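Local atomic coordinates of hydrogenase maturation factor (Thermoanaerobacter tengcongensis, PDB entry 3VTH), a protein that probably transfers the carbamoyl group of carbamoyl phosphate, at the expense of ATP, to the C-terminal cysteine of HypE during [NiFe]-hydrogenase maturation. Residues K396-S401 with I744-L749; N496-V501 with C525-F530; I694-L699 with G721-S726. One frame throughout, in Å; residues are numbered along the deposited sequence.

Contact 1 of 3, residues K396-S401 with I744-L749; sequences KEVKAS and IANKIL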
ATOM      1  N   LYS A 396     -13.347 -13.890  12.668  1.00 46.52           N
ATOM      2  CA  LYS A 396     -13.884 -13.913  14.021  1.00 47.86           C
ATOM      3  C   LYS A 396     -13.554 -12.599  14.731  1.00 46.94           C
ATOM      4  O   LYS A 396     -12.528 -11.974  14.429  1.00 44.84           O
ATOM      5  CB  LYS A 396     -13.250 -15.092  14.774  1.00 48.33           C
ATOM      6  CG  LYS A 396     -14.011 -15.548  16.002  1.00 52.42           C
ATOM      7  CD  LYS A 396     -13.129 -16.383  16.924  1.00 55.50           C
ATOM      8  CE  LYS A 396     -13.780 -16.535  18.294  1.00 58.89           C
ATOM      9  NZ  LYS A 396     -14.079 -15.192  18.897  1.00 58.75           N
ATOM     10  N   GLU A 397     -14.396 -12.191  15.683  1.00 47.58           N
ATOM     11  CA  GLU A 397     -14.069 -11.050  16.550  1.00 47.97           C
ATOM     12  C   GLU A 397     -12.785 -11.324  17.342  1.00 47.12           C
ATOM     13  O   GLU A 397     -12.518 -12.469  17.725  1.00 47.20           O
ATOM     14  CB  GLU A 397     -15.219 -10.723  17.511  1.00 49.73           C
ATOM     15  CG  GLU A 397     -16.280  -9.783  16.902  1.00 53.41           C
ATOM     16  CD  GLU A 397     -17.240 -10.504  15.970  1.00 57.63           C
ATOM     17  OE1 GLU A 397     -17.576  -9.941  14.908  1.00 57.84           O
ATOM     18  OE2 GLU A 397     -17.661 -11.640  16.302  1.00 61.53           O
ATOM     19  N   VAL A 398     -11.995 -10.282  17.589  1.00 45.99           N
ATOM     20  CA  VAL A 398     -10.723 -10.477  18.305  1.00 45.47           C
ATOM     21  C   VAL A 398     -10.907 -10.654  19.806  1.00 46.83           C
ATOM     22  O   VAL A 398     -11.875 -10.165  20.383  1.00 47.49           O
ATOM     23  CB  VAL A 398      -9.677  -9.358  18.030  1.00 43.93           C
ATOM     24  CG1 VAL A 398      -9.271  -9.385  16.590  1.00 41.90           C
ATOM     25  CG2 VAL A 398     -10.194  -7.974  18.442  1.00 44.31           C
ATOM     26  N   LYS A 399      -9.950 -11.360  20.409  1.00 47.29           N
ATOM     27  CA  LYS A 399      -9.903 -11.589  21.845  1.00 48.44           C
ATOM     28  C   LYS A 399      -9.854 -10.256  22.609  1.00 47.65           C
ATOM     29  O   LYS A 399     -10.659 -10.007  23.508  1.00 48.94           O
ATOM     30  CB  LYS A 399      -8.674 -12.450  22.167  1.00 48.73           C
ATOM     31  CG  LYS A 399      -8.936 -13.614  23.115  1.00 51.69           C
ATOM     32  CD  LYS A 399      -9.058 -13.187  24.582  1.00 55.75           C
ATOM     33  CE  LYS A 399      -9.215 -14.397  25.509  1.00 56.95           C
ATOM     34  NZ  LYS A 399     -10.533 -15.079  25.341  1.00 59.94           N
ATOM     35  N   ALA A 400      -8.899  -9.406  22.229  1.00 45.01           N
ATOM     36  CA  ALA A 400      -8.717  -8.083  22.828  1.00 43.34           C
ATOM     37  C   ALA A 400      -8.043  -7.234  21.750  1.00 39.84           C
ATOM     38  O   ALA A 400      -7.602  -7.787  20.759  1.00 38.97           O
ATOM     39  CB  ALA A 400      -7.823  -8.195  24.075  1.00 44.02           C
ATOM     40  N   SER A 401      -7.970  -5.916  21.930  1.00 37.75           N
ATOM     41  CA  SER A 401      -7.283  -5.051  20.952  1.00 35.54           C
ATOM     42  C   SER A 401      -5.757  -5.172  21.041  1.00 33.73           C
ATOM     43  O   SER A 401      -5.156  -5.078  22.125  1.00 33.66           O
ATOM     44  CB  SER A 401      -7.707  -3.586  21.077  1.00 35.73           C
ATOM     45  OG  SER A 401      -8.977  -3.372  20.473  1.00 36.37           O
ATOM     46  N   ILE A 744      -0.964 -13.199  14.513  1.00 25.03           N
ATOM     47  CA  ILE A 744      -0.207 -14.152  15.315  1.00 25.03           C
ATOM     48  C   ILE A 744      -0.438 -13.897  16.802  1.00 25.64           C
ATOM     49  O   ILE A 744      -0.705 -14.824  17.582  1.00 26.17           O
ATOM     50  CB  ILE A 744       1.300 -14.109  14.989  1.00 24.09           C
ATOM     51  CG1 ILE A 744       1.550 -14.762  13.634  1.00 22.56           C
ATOM     52  CG2 ILE A 744       2.113 -14.845  16.094  1.00 25.75           C
ATOM     53  CD1 ILE A 744       2.902 -14.396  13.026  1.00 21.75           C
ATOM     54  N   ALA A 745      -0.329 -12.639  17.201  1.00 25.46           N
ATOM     55  CA  ALA A 745      -0.482 -12.321  18.614  1.00 26.46           C
ATOM     56  C   ALA A 745      -1.915 -12.625  19.066  1.00 27.64           C
ATOM     57  O   ALA A 745      -2.132 -13.139  20.171  1.00 28.67           O
ATOM     58  CB  ALA A 745      -0.093 -10.858  18.892  1.00 25.94           C
ATOM     59  N   ASN A 746      -2.882 -12.339  18.191  1.00 27.77           N
ATOM     60  CA  ASN A 746      -4.281 -12.639  18.464  1.00 28.97           C
ATOM     61  C   ASN A 746      -4.515 -14.126  18.684  1.00 29.71           C
ATOM     62  O   ASN A 746      -5.228 -14.509  19.611  1.00 30.65           O
ATOM     63  CB  ASN A 746      -5.200 -12.112  17.356  1.00 28.87           C
ATOM     64  CG  ASN A 746      -6.664 -12.356  17.662  1.00 31.83           C
ATOM     65  OD1 ASN A 746      -7.234 -11.742  18.573  1.00 34.69           O
ATOM     66  ND2 ASN A 746      -7.271 -13.285  16.933  1.00 32.32           N
ATOM     67  N   LYS A 747      -3.870 -14.959  17.869  1.00 29.32           N
ATOM     68  CA  LYS A 747      -4.017 -16.405  18.004  1.00 30.42           C
ATOM     69  C   LYS A 747      -3.443 -16.889  19.329  1.00 31.34           C
ATOM     70  O   LYS A 747      -4.061 -17.694  20.021  1.00 31.62           O
ATOM     71  CB  LYS A 747      -3.376 -17.145  16.825  1.00 29.72           C
ATOM     72  CG  LYS A 747      -3.532 -18.676  16.900  1.00 31.13           C
ATOM     73  CD  LYS A 747      -4.954 -19.120  16.519  1.00 35.92           C
ATOM     74  CE  LYS A 747      -5.048 -20.648  16.491  1.00 38.35           C
ATOM     75  NZ  LYS A 747      -6.292 -21.089  15.802  1.00 42.72           N
ATOM     76  N   ILE A 748      -2.275 -16.360  19.690  1.00 31.10           N
ATOM     77  CA  ILE A 748      -1.669 -16.652  20.991  1.00 32.51           C
ATOM     78  C   ILE A 748      -2.598 -16.247  22.168  1.00 34.69           C
ATOM     79  O   ILE A 748      -2.786 -17.023  23.095  1.00 35.67           O
ATOM     80  CB  ILE A 748      -0.244 -16.033  21.094  1.00 31.95           C
ATOM     81  CG1 ILE A 748       0.699 -16.801  20.154  1.00 30.15           C
ATOM     82  CG2 ILE A 748       0.257 -16.071  22.548  1.00 32.12           C
ATOM     83  CD1 ILE A 748       2.082 -16.154  19.879  1.00 28.65           C
ATOM     84  N   LEU A 749      -3.186 -15.052  22.105  1.00 35.84           N
ATOM     85  CA  LEU A 749      -4.147 -14.588  23.134  1.00 39.02           C
ATOM     86  C   LEU A 749      -5.301 -15.527  23.375  1.00 40.43           C
ATOM     87  O   LEU A 749      -5.773 -15.654  24.507  1.00 42.81           O
ATOM     88  CB  LEU A 749      -4.755 -13.221  22.787  1.00 38.93           C
ATOM     89  CG  LEU A 749      -3.845 -11.999  22.665  1.00 40.43           C
ATOM     90  CD1 LEU A 749      -4.676 -10.759  23.008  1.00 42.72           C
ATOM     91  CD2 LEU A 749      -2.643 -12.126  23.592  1.00 42.29           C
TER

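Contact 2 of 3, residues N496-V501 with C525-F530; sequences NLDEKV and CDLKSF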
ATOM      1  N   ASN A 496      -7.872 -15.824   5.240  1.00 35.23           N
ATOM      2  CA  ASN A 496      -8.568 -16.513   6.338  1.00 36.67           C
ATOM      3  C   ASN A 496      -8.031 -17.918   6.621  1.00 36.81           C
ATOM      4  O   ASN A 496      -8.788 -18.844   6.912  1.00 37.41           O
ATOM      5  CB  ASN A 496     -10.088 -16.543   6.082  1.00 38.83           C
ATOM      6  CG  ASN A 496     -10.639 -15.168   5.732  1.00 40.52           C
ATOM      7  OD1 ASN A 496     -11.233 -14.974   4.665  1.00 45.23           O
ATOM      8  ND2 ASN A 496     -10.419 -14.205   6.615  1.00 40.73           N
ATOM      9  N   LEU A 497      -6.711 -18.068   6.531  1.00 35.48           N
ATOM     10  CA  LEU A 497      -6.087 -19.346   6.820  1.00 35.51           C
ATOM     11  C   LEU A 497      -5.694 -19.395   8.285  1.00 35.43           C
ATOM     12  O   LEU A 497      -5.190 -18.407   8.843  1.00 33.82           O
ATOM     13  CB  LEU A 497      -4.874 -19.606   5.922  1.00 34.62           C
ATOM     14  CG  LEU A 497      -5.101 -19.565   4.409  1.00 36.20           C
ATOM     15  CD1 LEU A 497      -3.778 -19.701   3.667  1.00 35.16           C
ATOM     16  CD2 LEU A 497      -6.110 -20.632   3.948  1.00 39.65           C
ATOM     17  N   ASP A 498      -5.928 -20.558   8.890  1.00 36.65           N
ATOM     18  CA  ASP A 498      -5.726 -20.768  10.318  1.00 37.61           C
ATOM     19  C   ASP A 498      -5.445 -22.257  10.530  1.00 38.34           C
ATOM     20  O   ASP A 498      -6.241 -22.984  11.155  1.00 39.09           O
ATOM     21  CB  ASP A 498      -6.977 -20.321  11.092  1.00 39.32           C
ATOM     22  CG  ASP A 498      -6.854 -20.531  12.599  1.00 42.19           C
ATOM     23  OD1 ASP A 498      -7.910 -20.646  13.256  1.00 47.02           O
ATOM     24  OD2 ASP A 498      -5.723 -20.585  13.132  1.00 43.97           O
ATOM     25  N   GLU A 499      -4.319 -22.693   9.970  1.00 36.48           N
ATOM     26  CA  GLU A 499      -3.867 -24.082   9.992  1.00 37.15           C
ATOM     27  C   GLU A 499      -2.397 -24.055   9.585  1.00 35.44           C
ATOM     28  O   GLU A 499      -1.893 -23.020   9.147  1.00 33.40           O
ATOM     29  CB  GLU A 499      -4.662 -24.929   8.999  1.00 38.37           C
ATOM     30  CG  GLU A 499      -4.450 -24.540   7.511  1.00 38.20           C
ATOM     31  CD  GLU A 499      -5.451 -25.233   6.597  1.00 43.05           C
ATOM     32  OE1 GLU A 499      -5.074 -26.224   5.926  1.00 42.96           O
ATOM     33  OE2 GLU A 499      -6.624 -24.794   6.571  1.00 43.43           O
ATOM     34  N   LYS A 500      -1.708 -25.182   9.735  1.00 35.69           N
ATOM     35  CA  LYS A 500      -0.312 -25.266   9.331  1.00 34.60           C
ATOM     36  C   LYS A 500      -0.180 -25.238   7.810  1.00 33.70           C
ATOM     37  O   LYS A 500      -0.817 -26.011   7.111  1.00 34.80           O
ATOM     38  CB  LYS A 500       0.352 -26.523   9.901  1.00 36.25           C
ATOM     39  CG  LYS A 500       0.821 -26.395  11.351  1.00 37.71           C
ATOM     40  CD  LYS A 500       1.374 -27.726  11.828  1.00 42.84           C
ATOM     41  CE  LYS A 500       1.216 -27.919  13.336  1.00 47.42           C
ATOM     42  NZ  LYS A 500       2.306 -27.258  14.096  1.00 49.29           N
ATOM     43  N   VAL A 501       0.640 -24.326   7.308  1.00 31.24           N
ATOM     44  CA  VAL A 501       0.905 -24.223   5.886  1.00 30.82           C
ATOM     45  C   VAL A 501       2.411 -24.334   5.668  1.00 29.84           C
ATOM     46  O   VAL A 501       3.191 -24.191   6.616  1.00 29.96           O
ATOM     47  CB  VAL A 501       0.404 -22.856   5.301  1.00 29.85           C
ATOM     48  CG1 VAL A 501      -1.103 -22.734   5.424  1.00 31.22           C
ATOM     49  CG2 VAL A 501       1.092 -21.648   5.987  1.00 29.38           C
ATOM     50  N   CYS A 525       4.307 -23.405   9.356  1.00 30.90           N
ATOM     51  CA  CYS A 525       3.730 -22.589  10.417  1.00 31.55           C
ATOM     52  C   CYS A 525       2.222 -22.477  10.402  1.00 31.01           C
ATOM     53  O   CYS A 525       1.564 -22.674   9.373  1.00 30.42           O
ATOM     54  CB  CYS A 525       4.344 -21.193  10.430  1.00 31.18           C
ATOM     55  SG  CYS A 525       4.278 -20.317   8.877  1.00 34.50           S
ATOM     56  N   ASP A 526       1.682 -22.171  11.570  1.00 31.23           N
ATOM     57  CA  ASP A 526       0.291 -21.757  11.670  1.00 31.70           C
ATOM     58  C   ASP A 526       0.317 -20.348  12.235  1.00 30.46           C
ATOM     59  O   ASP A 526       1.339 -19.686  12.154  1.00 29.16           O
ATOM     60  CB  ASP A 526      -0.532 -22.739  12.527  1.00 32.90           C
ATOM     61  CG  ASP A 526       0.070 -22.987  13.912  1.00 35.10           C
ATOM     62  OD1 ASP A 526       0.862 -22.159  14.414  1.00 34.56           O
ATOM     63  OD2 ASP A 526      -0.259 -24.039  14.512  1.00 40.34           O
ATOM     64  N   LEU A 527      -0.780 -19.892  12.831  1.00 30.65           N
ATOM     65  CA  LEU A 527      -0.810 -18.534  13.364  1.00 30.15           C
ATOM     66  C   LEU A 527      -0.202 -18.456  14.769  1.00 31.10           C
ATOM     67  O   LEU A 527      -0.118 -17.383  15.352  1.00 31.97           O
ATOM     68  CB  LEU A 527      -2.243 -17.986  13.368  1.00 30.26           C
ATOM     69  CG  LEU A 527      -2.961 -17.731  12.027  1.00 30.60           C
ATOM     70  CD1 LEU A 527      -4.386 -17.238  12.256  1.00 29.37           C
ATOM     71  CD2 LEU A 527      -2.199 -16.730  11.164  1.00 29.55           C
ATOM     72  N   LYS A 528       0.199 -19.584  15.336  1.00 31.42           N
ATOM     73  CA  LYS A 528       0.713 -19.540  16.700  1.00 32.25           C
ATOM     74  C   LYS A 528       2.140 -20.054  16.896  1.00 31.79           C
ATOM     75  O   LYS A 528       2.655 -20.015  18.017  1.00 32.56           O
ATOM     76  CB  LYS A 528      -0.244 -20.254  17.660  1.00 33.41           C
ATOM     77  CG  LYS A 528      -0.581 -21.693  17.288  1.00 35.28           C
ATOM     78  CD  LYS A 528      -1.702 -22.228  18.214  1.00 40.42           C
ATOM     79  CE  LYS A 528      -2.150 -23.628  17.807  1.00 42.59           C
ATOM     80  NZ  LYS A 528      -3.204 -24.153  18.727  1.00 47.93           N
ATOM     81  N   SER A 529       2.758 -20.554  15.828  1.00 31.43           N
ATOM     82  CA  SER A 529       4.101 -21.153  15.898  1.00 31.52           C
ATOM     83  C   SER A 529       4.659 -21.357  14.501  1.00 30.97           C
ATOM     84  O   SER A 529       3.911 -21.343  13.519  1.00 30.09           O
ATOM     85  CB  SER A 529       4.038 -22.522  16.586  1.00 33.60           C
ATOM     86  OG  SER A 529       3.243 -23.411  15.810  1.00 34.31           O
ATOM     87  N   PHE A 530       5.969 -21.570  14.426  1.00 30.50           N
ATOM     88  CA  PHE A 530       6.628 -21.928  13.179  1.00 30.41           C
ATOM     89  C   PHE A 530       7.735 -22.937  13.445  1.00 31.26           C
ATOM     90  O   PHE A 530       8.283 -22.993  14.551  1.00 31.30           O
ATOM     91  CB  PHE A 530       7.173 -20.679  12.466  1.00 28.99           C
ATOM     92  CG  PHE A 530       8.423 -20.119  13.090  1.00 30.28           C
ATOM     93  CD1 PHE A 530       9.690 -20.557  12.675  1.00 31.13           C
ATOM     94  CD2 PHE A 530       8.345 -19.167  14.083  1.00 29.61           C
ATOM     95  CE1 PHE A 530      10.854 -20.052  13.267  1.00 32.04           C
ATOM     96  CE2 PHE A 530       9.503 -18.648  14.661  1.00 32.47           C
ATOM     97  CZ  PHE A 530      10.755 -19.088  14.255  1.00 30.83           C
TER
HETATM   98  O   HOH W   1      -3.292 -21.294  13.428  1.00 22.41           O

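Contact 3 of 3, residues I694-L699 with G721-S726; sequences INKVVL and GFEVYS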
ATOM      1  N   ILE A 694       0.996 -31.678   4.102  1.00 39.27           N
ATOM      2  CA  ILE A 694       0.544 -30.282   3.910  1.00 37.56           C
ATOM      3  C   ILE A 694       0.535 -29.870   2.434  1.00 37.02           C
ATOM      4  O   ILE A 694       1.533 -30.017   1.732  1.00 36.44           O
ATOM      5  CB  ILE A 694       1.351 -29.281   4.779  1.00 36.23           C
ATOM      6  CG1 ILE A 694       1.136 -29.608   6.263  1.00 36.67           C
ATOM      7  CG2 ILE A 694       0.947 -27.823   4.473  1.00 33.86           C
ATOM      8  CD1 ILE A 694       2.052 -28.862   7.204  1.00 36.66           C
ATOM      9  N   ASN A 695      -0.613 -29.368   1.983  1.00 37.04           N
ATOM     10  CA  ASN A 695      -0.848 -29.039   0.569  1.00 37.17           C
ATOM     11  C   ASN A 695      -1.084 -27.536   0.291  1.00 35.82           C
ATOM     12  O   ASN A 695      -1.281 -27.126  -0.867  1.00 36.02           O
ATOM     13  CB  ASN A 695      -2.016 -29.880   0.022  1.00 38.43           C
ATOM     14  CG  ASN A 695      -2.073 -29.881  -1.499  1.00 39.43           C
ATOM     15  OD1 ASN A 695      -1.106 -30.267  -2.180  1.00 38.50           O
ATOM     16  ND2 ASN A 695      -3.206 -29.441  -2.043  1.00 39.67           N
ATOM     17  N   LYS A 696      -1.067 -26.728   1.353  1.00 34.15           N
ATOM     18  CA  LYS A 696      -1.196 -25.278   1.233  1.00 32.43           C
ATOM     19  C   LYS A 696       0.179 -24.638   1.340  1.00 31.00           C
ATOM     20  O   LYS A 696       0.955 -24.955   2.263  1.00 30.01           O
ATOM     21  CB  LYS A 696      -2.108 -24.702   2.315  1.00 32.33           C
ATOM     22  CG  LYS A 696      -3.603 -25.087   2.172  1.00 33.93           C
ATOM     23  CD  LYS A 696      -4.449 -24.264   3.131  1.00 33.92           C
ATOM     24  CE  LYS A 696      -5.953 -24.588   3.016  1.00 37.10           C
ATOM     25  NZ  LYS A 696      -6.280 -25.982   3.396  1.00 39.26           N
ATOM     26  N   VAL A 697       0.465 -23.750   0.388  1.00 29.33           N
ATOM     27  CA  VAL A 697       1.737 -23.053   0.319  1.00 28.72           C
ATOM     28  C   VAL A 697       1.476 -21.555   0.290  1.00 28.20           C
ATOM     29  O   VAL A 697       0.673 -21.077  -0.526  1.00 28.51           O
ATOM     30  CB  VAL A 697       2.513 -23.414  -0.953  1.00 29.07           C
ATOM     31  CG1 VAL A 697       3.846 -22.626  -1.013  1.00 28.07           C
ATOM     32  CG2 VAL A 697       2.773 -24.919  -1.023  1.00 30.99           C
ATOM     33  N   VAL A 698       2.155 -20.828   1.178  1.00 27.27           N
ATOM     34  CA  VAL A 698       2.069 -19.376   1.250  1.00 26.63           C
ATOM     35  C   VAL A 698       3.412 -18.770   0.812  1.00 26.27           C
ATOM     36  O   VAL A 698       4.474 -19.164   1.310  1.00 25.74           O
ATOM     37  CB  VAL A 698       1.737 -18.907   2.698  1.00 26.56           C
ATOM     38  CG1 VAL A 698       1.844 -17.391   2.817  1.00 26.06           C
ATOM     39  CG2 VAL A 698       0.348 -19.380   3.116  1.00 28.86           C
ATOM     40  N   LEU A 699       3.355 -17.800  -0.100  1.00 25.57           N
ATOM     41  CA  LEU A 699       4.549 -17.107  -0.555  1.00 25.29           C
ATOM     42  C   LEU A 699       4.492 -15.679  -0.069  1.00 24.68           C
ATOM     43  O   LEU A 699       3.527 -14.968  -0.353  1.00 25.29           O
ATOM     44  CB  LEU A 699       4.647 -17.117  -2.097  1.00 24.64           C
ATOM     45  CG  LEU A 699       4.365 -18.444  -2.817  1.00 28.38           C
ATOM     46  CD1 LEU A 699       4.251 -18.218  -4.347  1.00 27.50           C
ATOM     47  CD2 LEU A 699       5.437 -19.477  -2.512  1.00 27.49           C
ATOM     48  N   GLY A 721      -0.606 -29.635  -7.886  1.00 41.81           N
ATOM     49  CA  GLY A 721      -1.711 -29.876  -6.977  1.00 41.70           C
ATOM     50  C   GLY A 721      -1.782 -29.035  -5.720  1.00 39.75           C
ATOM     51  O   GLY A 721      -2.758 -29.138  -4.990  1.00 39.85           O
ATOM     52  N   PHE A 722      -0.762 -28.215  -5.454  1.00 37.88           N
ATOM     53  CA  PHE A 722      -0.771 -27.347  -4.273  1.00 36.74           C
ATOM     54  C   PHE A 722      -1.854 -26.284  -4.367  1.00 36.64           C
ATOM     55  O   PHE A 722      -2.155 -25.792  -5.462  1.00 36.76           O
ATOM     56  CB  PHE A 722       0.563 -26.611  -4.121  1.00 34.83           C
ATOM     57  CG  PHE A 722       1.684 -27.465  -3.638  1.00 34.08           C
ATOM     58  CD1 PHE A 722       1.832 -27.728  -2.287  1.00 33.24           C
ATOM     59  CD2 PHE A 722       2.615 -27.989  -4.534  1.00 34.41           C
ATOM     60  CE1 PHE A 722       2.886 -28.490  -1.819  1.00 31.97           C
ATOM     61  CE2 PHE A 722       3.665 -28.768  -4.079  1.00 35.55           C
ATOM     62  CZ  PHE A 722       3.803 -29.019  -2.712  1.00 33.45           C
ATOM     63  N   GLU A 723      -2.419 -25.917  -3.221  1.00 36.63           N
ATOM     64  CA  GLU A 723      -3.205 -24.689  -3.104  1.00 36.45           C
ATOM     65  C   GLU A 723      -2.246 -23.574  -2.684  1.00 34.61           C
ATOM     66  O   GLU A 723      -1.675 -23.612  -1.586  1.00 33.20           O
ATOM     67  CB  GLU A 723      -4.291 -24.840  -2.052  1.00 37.50           C
ATOM     68  CG  GLU A 723      -5.293 -25.945  -2.334  1.00 43.22           C
ATOM     69  CD  GLU A 723      -5.899 -26.490  -1.051  1.00 48.61           C
ATOM     70  OE1 GLU A 723      -6.703 -25.747  -0.441  1.00 50.16           O
ATOM     71  OE2 GLU A 723      -5.547 -27.638  -0.647  1.00 49.27           O
ATOM     72  N   VAL A 724      -2.064 -22.588  -3.559  1.00 33.37           N
ATOM     73  CA  VAL A 724      -1.021 -21.592  -3.370  1.00 31.95           C
ATOM     74  C   VAL A 724      -1.620 -20.228  -3.082  1.00 31.34           C
ATOM     75  O   VAL A 724      -2.595 -19.822  -3.722  1.00 31.31           O
ATOM     76  CB  VAL A 724      -0.073 -21.512  -4.596  1.00 32.15           C
ATOM     77  CG1 VAL A 724       1.130 -20.616  -4.280  1.00 30.61           C
ATOM     78  CG2 VAL A 724       0.385 -22.915  -5.001  1.00 32.37           C
ATOM     79  N   TYR A 725      -1.033 -19.543  -2.105  1.00 30.12           N
ATOM     80  CA  TYR A 725      -1.487 -18.235  -1.679  1.00 29.80           C
ATOM     81  C   TYR A 725      -0.338 -17.236  -1.652  1.00 28.62           C
ATOM     82  O   TYR A 725       0.793 -17.574  -1.285  1.00 26.85           O
ATOM     83  CB  TYR A 725      -2.094 -18.320  -0.282  1.00 30.59           C
ATOM     84  CG  TYR A 725      -3.197 -19.346  -0.128  1.00 33.45           C
ATOM     85  CD1 TYR A 725      -4.539 -18.970  -0.200  1.00 35.61           C
ATOM     86  CD2 TYR A 725      -2.897 -20.693   0.107  1.00 35.99           C
ATOM     87  CE1 TYR A 725      -5.569 -19.921  -0.045  1.00 36.86           C
ATOM     88  CE2 TYR A 725      -3.901 -21.645   0.261  1.00 37.02           C
ATOM     89  CZ  TYR A 725      -5.235 -21.252   0.186  1.00 38.93           C
ATOM     90  OH  TYR A 725      -6.219 -22.207   0.340  1.00 40.45           O
ATOM     91  N   SER A 726      -0.632 -15.997  -2.040  1.00 27.95           N
ATOM     92  CA  SER A 726       0.291 -14.904  -1.768  1.00 27.99           C
ATOM     93  C   SER A 726      -0.479 -13.632  -1.448  1.00 26.93           C
ATOM     94  O   SER A 726      -1.697 -13.586  -1.597  1.00 27.73           O
ATOM     95  CB  SER A 726       1.279 -14.676  -2.914  1.00 28.26           C
ATOM     96  OG  SER A 726       2.377 -13.893  -2.437  1.00 29.68           O
TER

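Contact 1 of 3, residues K396-S401 with I744-L749
N746, on helix 737-749, meets V398 and K399 of the loop that leads into strand 402-404 of the Kae1-like region. This is the close part of the contact. With chi1 at -177° its CG stands anti to the backbone N, carried out from the helix toward the loop, where OD1 accepts a weak hydrogen bond of 3.3 Å from K399 N. The same oxygen lies 3.5 Å from CB of V398, whose side chain crosses the asparagine at about a right angle. Asparagine suits the place by offering a carbonyl to a loop amide.

Beside it the apolar contact is looser. CB of L749 lies 4.0 Å from CB of K399, and its CD1 is 4.2 Å from the methyl CB of A400, which also lies on E455; the leucine packs on I402 and I479 as well. On the solvent side K399 bends at chi2 and chi4, its methylenes passing the carbonyl end of L749 (CE to L749 O, 3.8 Å) before the ammonium turns away.

One weak hydrogen bond and a few apolar edges imply a modest surface join; the loop has firmer ties elsewhere, V398 to G418, S401 to E455 and E397 to H419.

Contact 2 of 3, residues N496-V501 with C525-F530
V501 and C525 form an antiparallel hydrogen-bonded pair, with both backbone links made between the same two residues. V501 N donates to C525 O at 2.8 Å, and C525 N returns the bond to V501 O at 3.1 Å. Two CA-H...O contacts extend this pairing toward the loops: K500 CA approaches C525 O at 3.2 Å, and D526 CA faces E499 O.

The carboxylate of D526 serves its own turn. With chi1 at 54°, CG sits between the backbone N and the carbonyl carbon, held over the turn, where OD1 accepts from K528 N at 2.8 Å, the donor lying above the carboxylate plane; S529 N adds a weak bond. Aspartate suits the place because its short side chain brings an acceptor back to these amides. This is an Asx turn, and with D526 N bonded to S529 O it shapes the loop of the beta-hairpin made by strands 517-525 and 530-542. An alanine at D526 would probably leave K528 N without this acceptor and the turn less firmly set.

Charges across the contact are looser. K500 lies beside D526 and points the same way, yet NZ stays 4.1 Å from OD2, beyond a salt bridge, so any attraction is likely to be modest. D498 is paired through OD2 with K747 of helix 737-749, and E499 with K696. A water links D498 OD2 to L527 N, donating to the carboxylate and accepting from the amide.

Van der Waals contacts set hydrocarbon groups against oxygens. L527 crosses D498 at about a right angle, its CD1 3.7 Å from both L497 O and D498 OD2, while its branched end also packs on apolar V743. V501 CG2 lies 3.6 Å from C525 O, and the valine packs on M492 of helix 483-494.

Contact 3 of 3, residues I694-L699 with G721-S726
N695 grips the start of the neighbouring segment with its amide nitrogen, which donates twice: to G721 O at 3.0 Å and to E723 OE2 at 3.3 Å. Both acceptors lie near the amide plane, and the carboxylate offers its anti lone pair. CG anti to the backbone N (chi1 -164°) swings the amide to that side, while OD1 is satisfied by R689. Asparagine suits the place, since one flat group serves donors and acceptors at once. G721 is the C-prime residue of the Schellman motif ending helix 707-719; at its positive phi a CB would jam against the preceding carbonyl O, which calls for glycine.

Four backbone bonds then form a parallel ladder. N695 O accepts from E723 N, E723 O from V697 N at 2.9 Å, V697 O from Y725 N, and Y725 O from L699 N at 2.8 Å. Beyond it, S726 OG donates to L699 O from above the carbonyl plane, a short 2.6 Å bond. E723 OE1 makes a long salt bridge, 3.9 Å, to K696 NZ, whose stronger partner is E499.

The strands belong to a beta-alpha-beta unit of the Kae1-like carbamoyltransferase region, of the actin-ATPase clan. Helix 707-719 packs on L699, F722, V724 and S726, helix 483-494 covers V698 and Y725, and strand 501-507 pairs with the other edge of strand 696-700 through I502 and I504.

How the contacts relate
Contact 2 lies between the other two, its centre 14 Å from that of contact 1 and 12 Å from that of contact 3. Each junction has a salt bridge of 2.8 Å: K747 NZ to D498 OD2 toward contact 1, and E499 OE1 to K696 NZ toward contact 3. Contacts 1 and 3 do not touch, their nearest atoms being about 11 Å apart. The iron(III), bound by H483, H487, D507 and D734, is about 14 Å from the side chain of C525 and about 13 Å from that of S726. V698 is about 7 Å from H487 between side chains, and S726 about 12 Å from the bound phosphomethylphosphonic acid adenosyl ester. Contact 1 lies away from the annotated sites.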